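Local structure of beta-glucanase (Clostridium thermocellum, 3WVJ) at residues 39-42 and 47-50; 51-54 and 60-63; 149-154 and 158-163. The protein hydrolyses mixed-linkage beta-1,3-1,4-glucans such as lichenan as an endo-acting glycoside hydrolase of family 16. All coordinates share one frame; numbering follows the deposited sequence.

Contact 1: residues 39-42 and 47-50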
loop_
_atom_site.group_PDB
_atom_site.type_symbol
_atom_site.label_atom_id
_atom_site.label_comp_id
_atom_site.label_asym_id
_atom_site.label_seq_id
_atom_site.Cartn_x
_atom_site.Cartn_y
_atom_site.Cartn_z
ATOM N N GLN A 39 0.593 -9.770 -12.739
ATOM C CA GLN A 39 0.932 -8.371 -12.675
ATOM C C GLN A 39 1.892 -7.992 -11.539
ATOM O O GLN A 39 2.193 -6.768 -11.313
ATOM C CB GLN A 39 -0.381 -7.570 -12.497
ATOM C CG GLN A 39 -1.321 -7.755 -13.660
ATOM C CD GLN A 39 -0.613 -7.675 -15.034
ATOM O OE1 GLN A 39 -0.091 -6.592 -15.448
ATOM N NE2 GLN A 39 -0.637 -8.781 -15.774
ATOM N N VAL A 40 2.262 -9.007 -10.758
ATOM C CA VAL A 40 3.307 -8.885 -9.771
ATOM C C VAL A 40 4.522 -9.634 -10.315
ATOM O O VAL A 40 4.443 -10.820 -10.376
ATOM C CB VAL A 40 2.834 -9.547 -8.436
ATOM C CG1 VAL A 40 3.905 -9.444 -7.383
ATOM C CG2 VAL A 40 1.567 -8.867 -7.904
ATOM N N THR A 41 5.633 -8.969 -10.641
ATOM C CA THR A 41 6.800 -9.628 -11.268
ATOM C C THR A 41 7.962 -9.031 -10.508
ATOM O O THR A 41 7.741 -8.147 -9.627
ATOM C CB THR A 41 6.941 -9.276 -12.759
ATOM O OG1 THR A 41 6.962 -7.843 -12.867
ATOM C CG2 THR A 41 5.773 -9.841 -13.562
ATOM N N PHE A 42 9.153 -9.542 -10.787
ATOM C CA PHE A 42 10.384 -9.176 -10.095
ATOM C C PHE A 42 11.476 -8.884 -11.130
ATOM O O PHE A 42 11.706 -9.675 -12.041
ATOM C CB PHE A 42 10.779 -10.269 -9.075
ATOM C CG PHE A 42 9.694 -10.534 -8.083
ATOM C CD1 PHE A 42 9.642 -9.841 -6.873
ATOM C CD2 PHE A 42 8.622 -11.390 -8.391
ATOM C CE1 PHE A 42 8.562 -10.004 -5.981
ATOM C CE2 PHE A 42 7.541 -11.542 -7.500
ATOM C CZ PHE A 42 7.517 -10.858 -6.294
ATOM N N MET A 47 10.205 -5.543 -6.740
ATOM C CA MET A 47 8.939 -6.115 -7.037
ATOM C C MET A 47 8.213 -5.061 -7.863
ATOM O O MET A 47 8.248 -3.834 -7.543
ATOM C CB MET A 47 8.231 -6.454 -5.738
ATOM C CG MET A 47 6.874 -7.095 -5.940
ATOM S SD MET A 47 5.557 -5.860 -6.137
ATOM C CE MET A 47 5.200 -5.420 -4.441
ATOM N N ILE A 48 7.599 -5.483 -8.965
ATOM C CA ILE A 48 6.946 -4.540 -9.888
ATOM C C ILE A 48 5.437 -4.861 -9.900
ATOM O O ILE A 48 5.053 -6.022 -9.978
ATOM C CB ILE A 48 7.607 -4.631 -11.260
ATOM C CG1 ILE A 48 9.065 -4.303 -11.050
ATOM C CG2 ILE A 48 7.020 -3.627 -12.220
ATOM C CD1 ILE A 48 9.672 -3.639 -12.227
ATOM N N LEU A 49 4.593 -3.843 -9.693
ATOM C CA LEU A 49 3.184 -3.982 -9.932
ATOM C C LEU A 49 2.887 -3.282 -11.232
ATOM O O LEU A 49 3.299 -2.134 -11.428
ATOM C CB LEU A 49 2.341 -3.288 -8.812
ATOM C CG LEU A 49 2.521 -3.837 -7.402
ATOM C CD1 LEU A 49 1.529 -3.055 -6.493
ATOM C CD2 LEU A 49 2.190 -5.314 -7.351
ATOM N N THR A 50 2.209 -3.974 -12.147
ATOM C CA THR A 50 1.952 -3.406 -13.480
ATOM C C THR A 50 0.465 -3.368 -13.739
ATOM O O THR A 50 -0.198 -4.403 -13.711
ATOM C CB THR A 50 2.664 -4.180 -14.610
ATOM O OG1 THR A 50 4.067 -4.232 -14.320
ATOM C CG2 THR A 50 2.478 -3.474 -15.947
HETATM O O HOH W 1 4.668 -6.509 -12.740
#

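Contact 2: residues 51-54 and 60-63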
loop_
_atom_site.group_PDB
_atom_site.type_symbol
_atom_site.label_atom_id
_atom_site.label_comp_id
_atom_site.label_asym_id
_atom_site.label_seq_id
_atom_site.Cartn_x
_atom_site.Cartn_y
_atom_site.Cartn_z
ATOM N N LEU A 51 -0.035 -2.154 -13.930
ATOM C CA LEU A 51 -1.408 -1.891 -14.317
ATOM C C LEU A 51 -1.392 -1.868 -15.826
ATOM O O LEU A 51 -0.580 -1.171 -16.474
ATOM C CB LEU A 51 -1.824 -0.554 -13.816
ATOM C CG LEU A 51 -3.088 0.088 -14.406
ATOM C CD1 LEU A 51 -4.264 -0.837 -14.222
ATOM C CD2 LEU A 51 -3.377 1.410 -13.709
ATOM N N ASP A 52 -2.263 -2.672 -16.389
ATOM C CA ASP A 52 -2.304 -2.893 -17.817
ATOM C C ASP A 52 -3.738 -3.212 -18.206
ATOM O O ASP A 52 -4.604 -3.525 -17.351
ATOM C CB ASP A 52 -1.311 -3.991 -18.223
ATOM C CG ASP A 52 -0.947 -3.935 -19.706
ATOM O OD1 ASP A 52 -1.271 -2.985 -20.460
ATOM O OD2 ASP A 52 -0.338 -4.892 -20.157
ATOM N N ARG A 53 -4.022 -3.046 -19.479
ATOM C CA ARG A 53 -5.304 -3.352 -20.006
ATOM C C ARG A 53 -5.545 -4.829 -19.813
ATOM O O ARG A 53 -4.590 -5.627 -19.798
ATOM C CB ARG A 53 -5.334 -2.999 -21.493
ATOM C CG ARG A 53 -6.739 -2.947 -22.102
ATOM C CD ARG A 53 -6.836 -1.864 -23.154
ATOM N NE ARG A 53 -6.676 -0.575 -22.483
ATOM C CZ ARG A 53 -6.104 0.505 -23.023
ATOM N NH1 ARG A 53 -5.632 0.479 -24.270
ATOM N NH2 ARG A 53 -6.008 1.618 -22.303
ATOM N N GLU A 54 -6.821 -5.185 -19.687
ATOM C CA GLU A 54 -7.254 -6.548 -19.449
ATOM C C GLU A 54 -8.178 -6.881 -20.552
ATOM O O GLU A 54 -8.986 -6.063 -20.880
ATOM C CB GLU A 54 -8.019 -6.650 -18.104
ATOM C CG GLU A 54 -8.991 -7.823 -17.999
ATOM C CD GLU A 54 -8.316 -9.127 -17.535
ATOM O OE1 GLU A 54 -7.215 -9.498 -18.024
ATOM O OE2 GLU A 54 -8.895 -9.797 -16.640
ATOM N N PRO A 60 -11.842 -3.678 -17.045
ATOM C CA PRO A 60 -11.168 -3.144 -18.231
ATOM C C PRO A 60 -9.684 -3.155 -18.018
ATOM O O PRO A 60 -8.924 -3.066 -18.977
ATOM C CB PRO A 60 -11.703 -1.692 -18.350
ATOM C CG PRO A 60 -12.536 -1.472 -17.146
ATOM C CD PRO A 60 -12.567 -2.647 -16.267
ATOM N N TYR A 61 -9.293 -3.278 -16.750
ATOM C CA TYR A 61 -7.906 -3.277 -16.373
ATOM C C TYR A 61 -7.479 -4.414 -15.442
ATOM O O TYR A 61 -8.280 -4.938 -14.691
ATOM C CB TYR A 61 -7.525 -1.951 -15.752
ATOM C CG TYR A 61 -7.938 -0.793 -16.638
ATOM C CD1 TYR A 61 -7.281 -0.566 -17.880
ATOM C CD2 TYR A 61 -9.027 0.008 -16.291
ATOM C CE1 TYR A 61 -7.658 0.463 -18.695
ATOM C CE2 TYR A 61 -9.405 1.070 -17.089
ATOM C CZ TYR A 61 -8.707 1.284 -18.305
ATOM O OH TYR A 61 -9.058 2.301 -19.148
ATOM N N LYS A 62 -6.210 -4.818 -15.549
ATOM C CA LYS A 62 -5.633 -5.735 -14.563
ATOM C C LYS A 62 -4.476 -5.067 -13.869
ATOM O O LYS A 62 -3.703 -4.282 -14.497
ATOM C CB LYS A 62 -5.186 -7.067 -15.151
ATOM C CG LYS A 62 -4.345 -6.884 -16.425
ATOM C CD LYS A 62 -3.809 -8.226 -16.878
ATOM C CE LYS A 62 -3.170 -8.004 -18.252
ATOM N NZ LYS A 62 -2.792 -9.311 -18.768
ATOM N N SER A 63 -4.315 -5.444 -12.620
ATOM C CA SER A 63 -3.186 -5.007 -11.907
ATOM C C SER A 63 -2.774 -5.994 -10.798
ATOM O O SER A 63 -3.239 -7.135 -10.732
ATOM C CB SER A 63 -3.480 -3.607 -11.298
ATOM O OG SER A 63 -2.251 -2.992 -10.937
#

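Contact 3: residues 149-154 and 158-163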
loop_
_atom_site.group_PDB
_atom_site.type_symbol
_atom_site.label_atom_id
_atom_site.label_comp_id
_atom_site.label_asym_id
_atom_site.label_seq_id
_atom_site.Cartn_x
_atom_site.Cartn_y
_atom_site.Cartn_z
ATOM N N TYR A 149 9.252 5.114 3.213
ATOM C CA TYR A 149 8.013 5.663 3.800
ATOM C C TYR A 149 7.623 4.645 4.843
ATOM O O TYR A 149 7.941 3.438 4.712
ATOM C CB TYR A 149 6.867 5.747 2.787
ATOM C CG TYR A 149 7.202 6.540 1.545
ATOM C CD1 TYR A 149 6.999 7.928 1.500
ATOM C CD2 TYR A 149 7.758 5.915 0.439
ATOM C CE1 TYR A 149 7.327 8.658 0.368
ATOM C CE2 TYR A 149 8.080 6.626 -0.672
ATOM C CZ TYR A 149 7.859 7.996 -0.707
ATOM O OH TYR A 149 8.181 8.696 -1.827
ATOM N N GLY A 150 6.933 5.090 5.884
ATOM C CA GLY A 150 6.667 4.163 6.994
ATOM C C GLY A 150 5.744 4.779 8.012
ATOM O O GLY A 150 5.475 5.976 7.931
ATOM N N PHE A 151 5.260 3.951 8.953
ATOM C CA PHE A 151 4.509 4.420 10.119
ATOM C C PHE A 151 4.834 3.590 11.346
ATOM O O PHE A 151 5.018 2.357 11.241
ATOM C CB PHE A 151 3.015 4.400 9.865
ATOM C CG PHE A 151 2.507 3.140 9.220
ATOM C CD1 PHE A 151 2.031 2.066 9.997
ATOM C CD2 PHE A 151 2.458 3.023 7.828
ATOM C CE1 PHE A 151 1.530 0.908 9.416
ATOM C CE2 PHE A 151 1.987 1.851 7.247
ATOM C CZ PHE A 151 1.518 0.787 8.032
ATOM N N GLU A 152 4.961 4.229 12.503
ATOM C CA GLU A 152 4.984 3.480 13.763
ATOM C C GLU A 152 3.542 3.519 14.225
ATOM O O GLU A 152 2.985 4.589 14.497
ATOM C CB GLU A 152 5.908 4.056 14.824
ATOM C CG GLU A 152 5.986 3.136 16.075
ATOM C CD GLU A 152 6.532 3.785 17.354
ATOM O OE1 GLU A 152 6.238 4.966 17.630
ATOM O OE2 GLU A 152 7.256 3.126 18.130
ATOM N N TRP A 153 2.953 2.341 14.298
ATOM C CA TRP A 153 1.616 2.110 14.792
ATOM C C TRP A 153 1.661 1.651 16.227
ATOM O O TRP A 153 2.346 0.651 16.573
ATOM C CB TRP A 153 0.937 1.066 13.931
ATOM C CG TRP A 153 -0.437 0.608 14.362
ATOM C CD1 TRP A 153 -1.481 1.361 14.951
ATOM C CD2 TRP A 153 -1.005 -0.724 14.150
ATOM N NE1 TRP A 153 -2.606 0.577 15.141
ATOM C CE2 TRP A 153 -2.380 -0.689 14.704
ATOM C CE3 TRP A 153 -0.500 -1.930 13.655
ATOM C CZ2 TRP A 153 -3.198 -1.821 14.716
ATOM C CZ3 TRP A 153 -1.337 -3.045 13.647
ATOM C CH2 TRP A 153 -2.649 -2.997 14.162
ATOM N N ARG A 154 0.906 2.358 17.066
ATOM C CA ARG A 154 0.836 2.091 18.499
ATOM C C ARG A 154 -0.616 2.195 18.964
ATOM O O ARG A 154 -1.501 2.632 18.208
ATOM C CB ARG A 154 1.756 3.036 19.298
ATOM C CG ARG A 154 3.251 2.844 19.076
ATOM C CD ARG A 154 3.791 1.644 19.852
ATOM N NE ARG A 154 5.014 1.149 19.241
ATOM C CZ ARG A 154 5.489 -0.093 19.413
ATOM N NH1 ARG A 154 4.815 -0.956 20.199
ATOM N NH2 ARG A 154 6.619 -0.489 18.804
ATOM N N ILE A 158 -0.551 6.820 15.325
ATOM C CA ILE A 158 0.180 6.420 14.154
ATOM C C ILE A 158 1.099 7.585 13.778
ATOM O O ILE A 158 0.647 8.667 13.506
ATOM C CB ILE A 158 -0.741 6.058 12.963
ATOM C CG1 ILE A 158 -1.742 4.953 13.355
ATOM C CG2 ILE A 158 0.097 5.441 11.849
ATOM C CD1 ILE A 158 -2.871 4.739 12.349
ATOM N N ASP A 159 2.389 7.324 13.735
ATOM C CA ASP A 159 3.346 8.324 13.346
ATOM C C ASP A 159 3.870 8.024 11.976
ATOM O O ASP A 159 4.423 6.906 11.769
ATOM C CB ASP A 159 4.501 8.305 14.345
ATOM C CG ASP A 159 4.178 9.058 15.581
ATOM O OD1 ASP A 159 3.137 9.780 15.645
ATOM O OD2 ASP A 159 4.988 8.944 16.516
ATOM N N PHE A 160 3.685 8.968 11.045
ATOM C CA PHE A 160 4.100 8.795 9.645
ATOM C C PHE A 160 5.523 9.340 9.330
ATOM O O PHE A 160 5.876 10.430 9.715
ATOM C CB PHE A 160 3.029 9.347 8.675
ATOM C CG PHE A 160 1.715 8.547 8.687
ATOM C CD1 PHE A 160 1.527 7.463 7.847
ATOM C CD2 PHE A 160 0.658 8.892 9.548
ATOM C CE1 PHE A 160 0.329 6.712 7.861
ATOM C CE2 PHE A 160 -0.536 8.153 9.569
ATOM C CZ PHE A 160 -0.718 7.079 8.709
ATOM N N TYR A 161 6.317 8.507 8.654
ATOM C CA TYR A 161 7.728 8.801 8.264
ATOM C C TYR A 161 7.896 8.890 6.748
ATOM O O TYR A 161 7.241 8.177 5.972
ATOM C CB TYR A 161 8.711 7.772 8.835
ATOM C CG TYR A 161 8.778 7.767 10.354
ATOM C CD1 TYR A 161 9.928 8.178 11.061
ATOM C CD2 TYR A 161 7.688 7.337 11.102
ATOM C CE1 TYR A 161 9.963 8.163 12.456
ATOM C CE2 TYR A 161 7.725 7.314 12.491
ATOM C CZ TYR A 161 8.844 7.729 13.167
ATOM O OH TYR A 161 8.772 7.692 14.555
ATOM N N VAL A 162 8.760 9.810 6.334
ATOM C CA VAL A 162 9.169 9.917 4.952
ATOM C C VAL A 162 10.685 9.938 5.003
ATOM O O VAL A 162 11.247 10.824 5.598
ATOM C CB VAL A 162 8.609 11.193 4.339
ATOM C CG1 VAL A 162 9.116 11.361 2.930
ATOM C CG2 VAL A 162 7.067 11.173 4.368
ATOM N N ASP A 163 11.367 8.976 4.397
ATOM C CA ASP A 163 12.827 8.960 4.410
ATOM C C ASP A 163 13.434 8.989 5.802
ATOM O O ASP A 163 14.424 9.700 6.031
ATOM C CB ASP A 163 13.442 10.083 3.530
ATOM C CG ASP A 163 13.356 9.763 2.061
ATOM O OD1 ASP A 163 13.398 8.529 1.737
ATOM O OD2 ASP A 163 13.256 10.687 1.244
#

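Contact 1: residues 39-42 and 47-50
Near the start of the returning strand of this hairpin, Met47 sets its CG 3.4 Å from Phe42 CE1, at an oblique angle to the ring. The thioether chain is then bent twice, at chi2 and chi3, and the bends carry SD back along the sheet until it lies 4.1 Å from CG1 of Val40. One bent side chain thus serves two neighbours of the opposing strand that share its face.

Ile48 turns to the other face and forms the hydrogen-bonded pair with Thr41. Its N-H meets Thr41 O at 2.7 Å almost straight, 173° at the hydrogen, and Ile48 O accepts Thr41 N in return. That same carbonyl receives a second proton from a water, which also touches the hydroxyls of Thr41 and Thr50 at 2.7 Å from Thr41 OG1 and 2.8 Å from Thr50 OG1. The chi1 of Thr41, 54°, sets OG1 between its backbone N and carbonyl carbon, turned toward this water and also over Ile48 CB.

Leu49 returns to the face of Met47 and lies beside Val40, both pointing the same way, with Leu49 CD2 3.6 Å from Val40 CG2. Leu49 also packs on Leu185 and Tyr208, and Val40 on Tyr66. Thr50 gives the last bond between these two segments, its N-H to Gln39 O at 2.9 Å, while its OG1 has a further partner in Gln205 NE2.

Two adjacent antiparallel strands joined by a short loop form a beta hairpin, with apolar packing on the Met47 face and a water joining the hydroxyls of Thr41 and Thr50; here it is an element of the beta-jellyroll fold of family 16 glucanases.

Contact 2: residues 51-54 and 60-63
Asp52 and Lys62 exchange both of their backbone hydrogen bonds, the reciprocal pairing that defines a hydrogen-bonded site between antiparallel strands. Lys62 N reaches Asp52 O at 2.7 Å, and Asp52 N reaches Lys62 O at 2.9 Å. Past the end of the strands, Glu54 N still bonds Pro60 O at 3.1 Å, from above the carbonyl plane, a less regular bond where the strands give way to loop. The intervening Arg53 N turns back within its own strand to Asp52 OD1, a weak bond. Other backbone groups are taken up by neighbouring parts of the chain: Tyr61 and Ser63 bond to Val34, Ser63 also to Lys36, and Leu51 to Leu204.

No side-chain bond crosses between the strands. Lys62 sets out with CG between its backbone N and carbonyl carbon (chi1 48°) and then runs extended, crossing the Glu54 side chain at about a right angle. Its CE lies 3.2 Å from Arg53 O, while NZ stays 4.5 Å from Glu54 OE1, too far for a salt bridge. The carboxylate is matched elsewhere, Glu54 OE2 pairing with Lys36, and Ser63 OG likewise finds its hydrogen-bond partner outside the hairpin, in Leu185 O.

On the other flank, Leu51 CD1 meets Tyr61 CB at 3.8 Å, and the Tyr61 ring runs alongside Arg53. CE1 of that ring sits 4.0 Å from Arg53 NE, at the edge of the guanidinium, whose plane is turned 57° from the ring, which excludes a flat stack. Tyr198 meets the same ring edge-to-face.

Three backbone bonds therefore hold the strands together, whereas the charged side chains contribute proximity rather than direct pairing. The lysine and glutamate should still attract each other modestly, and the principal electrostatic partner of the glutamate comes from a different part of the chain.

Contact 3: residues 149-154 and 158-163
Gly150 O accepts the straightest bond of this hairpin, from Tyr161 N at 2.8 Å and 173°. Gly150 N answers Tyr161 O at 3.1 Å, completing the pair. Two residues further along, Glu152 and Asp159 repeat the exchange: Glu152 N lies 2.8 Å from Asp159 O, and Asp159 N returns a bond to Glu152 O.

On this face Glu152 and Asp159 place like charges near one another, Glu152 OE1 being 4.3 Å from Asp159 OD2. Each has partners of its own. Arg154 NE forms a salt bridge to Glu152 OE2 from well above the carboxylate plane, and Tyr157 OH bonds OE1; Lys166 and Arg169 each take one oxygen of Asp159. The cationic ones, Arg154, Lys166 and Arg169, would probably offset the repulsion. Tyr161, also on this face, leans its ring past the glycine and toward the Glu152 backbone.

The other face is mainly aromatic and aliphatic; the indole NE1 of Trp153 bonds Pro175 O. Phe151 CG stands between its backbone N and carbonyl carbon (chi1 46°), a torsion that carries the ring away from the opposing strand and leaves CB to make the contacts: CB lies 3.7 Å from Ile158 CG2 and 4.0 Å from Phe160 CD1. Ile158 divides its branches, for CG1 approaches Trp153 CD1 at 3.9 Å. At the far end Tyr149 CE1 approaches Val162 CG1 (4.1 Å). The aromatic layer extends beyond the hairpin, since Phe151 stacks on Tyr77 and Phe160 on Phe122.

A two-faced antiparallel hairpin results, one face carrying two carboxylates, each held by cationic partners, beside Tyr161, and the other packed with aromatic and branched residues against strands such as 106-113, as expected of a beta-sandwich layer in the jellyroll fold of family 16 enzymes.

From the N terminus, contact 1 comes first, closing the short loop between strands 40-43 and 46-53. Strand 46-53 runs straight on into contact 2, which closes the next loop where the chain turns back into strand 61-72. The two hairpins follow in series, neither nested nor crossed, and the shared strand makes a meander of three; they touch where Gln39 lies against Lys62 and Ser63. Contact 3 comes much later, closing the turn between strands 147-154 and 157-162 on the opposite side of the chain's centre, its centre about 24 Å from that of contact 1. Strand 204-214 connects these regions, pairing with both 46-53 and 75-82, the latter a neighbour of 147-154.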